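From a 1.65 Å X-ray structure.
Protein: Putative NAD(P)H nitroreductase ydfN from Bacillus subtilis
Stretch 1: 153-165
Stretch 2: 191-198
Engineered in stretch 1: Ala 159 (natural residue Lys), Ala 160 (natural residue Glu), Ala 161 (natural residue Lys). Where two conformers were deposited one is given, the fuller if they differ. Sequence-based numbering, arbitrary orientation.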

# COMPACT_ATOMS: atom_id res chain seq x y z
N MSE B 153 2.70 0.33 -5.35
CA MSE B 153 3.28 -0.27 -6.54
C MSE B 153 3.27 0.72 -7.71
O MSE B 153 4.26 0.83 -8.45
CB MSE B 153 2.56 -1.59 -6.91
CG MSE B 153 3.07 -2.19 -8.18
SE MSE B 153 4.74 -3.02 -7.94
CE MSE B 153 4.12 -4.80 -7.17
N PHE B 154 2.17 1.45 -7.88
CA PHE B 154 2.14 2.49 -8.95
C PHE B 154 3.28 3.51 -8.78
O PHE B 154 3.98 3.83 -9.73
CB PHE B 154 0.80 3.22 -9.02
CG PHE B 154 0.79 4.27 -10.12
CD1 PHE B 154 0.65 3.91 -11.45
CD2 PHE B 154 1.14 5.59 -9.83
CE1 PHE B 154 0.75 4.85 -12.44
CE2 PHE B 154 1.25 6.53 -10.83
CZ PHE B 154 1.05 6.14 -12.14
N MSE B 155 3.41 4.05 -7.58
CA MSE B 155 4.40 5.08 -7.32
C MSE B 155 5.84 4.58 -7.58
O MSE B 155 6.65 5.32 -8.10
CB MSE B 155 4.17 5.71 -5.94
CG MSE B 155 2.91 6.48 -5.91
SE MSE B 155 2.84 7.43 -4.19
CE MSE B 155 2.03 6.00 -3.11
N LEU B 156 6.17 3.34 -7.15
CA LEU B 156 7.50 2.78 -7.40
C LEU B 156 7.72 2.50 -8.90
O LEU B 156 8.82 2.73 -9.40
CB LEU B 156 7.76 1.55 -6.57
CG LEU B 156 7.96 1.91 -5.07
CD1 LEU B 156 7.74 0.60 -4.28
CD2 LEU B 156 9.32 2.61 -4.79
N SER B 157 6.66 2.08 -9.60
CA SER B 157 6.73 1.93 -11.07
C SER B 157 7.03 3.27 -11.75
O SER B 157 7.87 3.37 -12.63
CB SER B 157 5.42 1.34 -11.60
OG SER B 157 5.14 0.05 -11.03
N ALA B 158 6.32 4.31 -11.34
CA ALA B 158 6.54 5.64 -11.86
C ALA B 158 7.96 6.12 -11.64
O ALA B 158 8.62 6.60 -12.55
CB ALA B 158 5.52 6.60 -11.26
N ALA B 159 8.46 5.87 -10.45
CA ALA B 159 9.82 6.24 -10.09
C ALA B 159 10.84 5.51 -10.94
O ALA B 159 11.80 6.10 -11.44
CB ALA B 159 10.08 5.95 -8.59
N ALA B 160 10.59 4.23 -11.16
CA ALA B 160 11.45 3.43 -11.98
C ALA B 160 11.46 3.91 -13.42
O ALA B 160 12.49 3.76 -14.15
CB ALA B 160 11.08 1.98 -11.91
N ALA B 161 10.35 4.50 -13.83
CA ALA B 161 10.20 5.00 -15.20
C ALA B 161 10.71 6.41 -15.36
O ALA B 161 10.80 6.89 -16.50
CB ALA B 161 8.73 4.88 -15.69
N GLY B 162 11.17 7.01 -14.27
CA GLY B 162 11.73 8.34 -14.30
C GLY B 162 10.76 9.48 -14.06
O GLY B 162 11.12 10.66 -14.29
N TRP B 163 9.59 9.17 -13.51
CA TRP B 163 8.59 10.19 -13.22
C TRP B 163 8.51 10.45 -11.70
O TRP B 163 8.78 9.55 -10.88
CB TRP B 163 7.23 9.74 -13.74
CG TRP B 163 7.13 9.68 -15.21
CD1 TRP B 163 7.47 8.62 -16.02
CD2 TRP B 163 6.69 10.73 -16.09
NE1 TRP B 163 7.26 8.94 -17.33
CE2 TRP B 163 6.77 10.23 -17.41
CE3 TRP B 163 6.22 12.03 -15.89
CZ2 TRP B 163 6.41 10.99 -18.53
CZ3 TRP B 163 5.86 12.78 -16.98
CH2 TRP B 163 5.96 12.27 -18.29
N ASP B 164 8.05 11.64 -11.35
CA ASP B 164 7.74 11.98 -9.95
C ASP B 164 6.25 11.86 -9.68
O ASP B 164 5.43 12.06 -10.55
CB ASP B 164 8.21 13.39 -9.66
CG ASP B 164 9.70 13.52 -9.90
OD1 ASP B 164 10.48 12.73 -9.27
OD2 ASP B 164 10.09 14.34 -10.73
N THR B 165 5.90 11.53 -8.44
CA THR B 165 4.48 11.44 -8.03
C THR B 165 4.31 12.09 -6.67
O THR B 165 5.30 12.39 -5.99
CB THR B 165 3.91 10.00 -7.96
OG1 THR B 165 4.66 9.23 -6.99
CG2 THR B 165 3.91 9.31 -9.32
N MSE B 191 -5.62 10.08 -4.28
CA MSE B 191 -5.30 10.77 -5.51
C MSE B 191 -3.77 10.70 -5.66
O MSE B 191 -3.04 10.77 -4.69
CB MSE B 191 -5.83 12.20 -5.41
CG MSE B 191 -5.55 13.06 -6.57
SE MSE B 191 -6.30 14.88 -6.16
CE MSE B 191 -8.12 14.27 -6.08
N ILE B 192 -3.29 10.54 -6.89
CA ILE B 192 -1.86 10.60 -7.15
C ILE B 192 -1.63 11.51 -8.32
O ILE B 192 -2.16 11.23 -9.41
CB ILE B 192 -1.26 9.22 -7.48
CG1 ILE B 192 -1.56 8.22 -6.32
CG2 ILE B 192 0.25 9.33 -7.72
CD1 ILE B 192 -1.19 6.76 -6.65
N THR B 193 -0.84 12.54 -8.11
CA THR B 193 -0.36 13.34 -9.24
C THR B 193 0.93 12.76 -9.74
O THR B 193 1.75 12.24 -8.96
CB THR B 193 -0.19 14.83 -8.90
OG1 THR B 193 0.43 14.99 -7.63
CG2 THR B 193 -1.51 15.53 -8.91
N ILE B 194 1.16 12.88 -11.05
CA ILE B 194 2.39 12.42 -11.68
C ILE B 194 2.90 13.51 -12.62
O ILE B 194 2.13 14.23 -13.24
CB ILE B 194 2.16 11.06 -12.41
CG1 ILE B 194 3.49 10.53 -12.94
CG2 ILE B 194 1.10 11.21 -13.56
CD1 ILE B 194 3.40 9.10 -13.42
N GLY B 195 4.23 13.65 -12.71
CA GLY B 195 4.84 14.62 -13.54
C GLY B 195 6.31 14.69 -13.32
O GLY B 195 6.90 13.70 -12.89
N LYS B 196 6.92 15.84 -13.62
CA LYS B 196 8.36 16.05 -13.42
C LYS B 196 8.49 17.22 -12.46
O LYS B 196 7.96 18.33 -12.72
CB LYS B 196 9.08 16.34 -14.73
CG LYS B 196 8.99 15.22 -15.79
CD LYS B 196 9.64 13.89 -15.40
CE LYS B 196 9.56 12.84 -16.58
NZ LYS B 196 10.45 13.08 -17.72
N GLU B 197 9.19 16.98 -11.35
CA GLU B 197 9.46 18.03 -10.37
C GLU B 197 10.82 18.65 -10.65
O GLU B 197 11.73 17.94 -11.03
CB GLU B 197 9.40 17.44 -8.96
CG GLU B 197 9.76 18.43 -7.88
CD GLU B 197 9.39 18.01 -6.50
OE1 GLU B 197 9.80 16.91 -6.09
OE2 GLU B 197 8.73 18.82 -5.80
N LYS B 198 10.97 19.95 -10.44
CA LYS B 198 12.33 20.55 -10.49
C LYS B 198 13.13 20.12 -9.25
O LYS B 198 12.77 20.45 -8.14
CB LYS B 198 12.28 22.06 -10.57
CG LYS B 198 13.67 22.66 -10.70
CD LYS B 198 13.63 24.13 -11.06
CE LYS B 198 14.98 24.53 -11.62
NZ LYS B 198 15.32 25.95 -11.40

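The contact between these two stretches is a helix packed on a strand through apolar side chains, closed at its far end by a short antiparallel bridge that forms once the chain has turned back at a glycine. It illustrates how one segment can use both side-chain packing and backbone pairing against the same strand.

The helix runs almost parallel to strand 191-195, 6° between their directions and 10.3 Å apart at closest approach, leaving room for a layer of side chains. Ile 192 and Ile 194 meet Phe 154, Met 155 and Ala 158 there. CD1 of Ile 192 lies 4.1 Å from CD2 of Phe 154, and CD1 of Ile 194 lies 4.0 Å from CZ of the same ring. The methyl of Ala 158 points toward the strand, its CB 3.9 Å from Ile 194 CD1. All five residues are buried, as suits their apolar side chains.

Gly 162 is the first residue to leave helical phi/psi, in a Schellman motif, and its positive phi would jam a CB against the preceding carbonyl. Beyond it the direction reverses, and Asp 164 pairs with Gly 195: Asp 164 N donates to Gly 195 O at 2.8 Å, and Gly 195 N returns a bond to Asp 164 O at 2.9 Å. In the next, non-hydrogen-bonded pair, Thr 165 and Ile 194 share a face of the sheet, with Thr 165 CG2 3.8 Å from Ile 194 CG1.

Asp 164 OD2 accepts a nearly linear bond from Glu 197 N, 2.9 Å long, so its carboxylate serves a backbone amide beyond the strand. Lys 196 starts away from the first stretch but folds back over the Trp 163 indole, placing CE 3.6 Å and NZ 4.5 Å from the centroid of the six-membered ring. CE thus gains a CH-pi contact and the ammonium a cation-pi interaction.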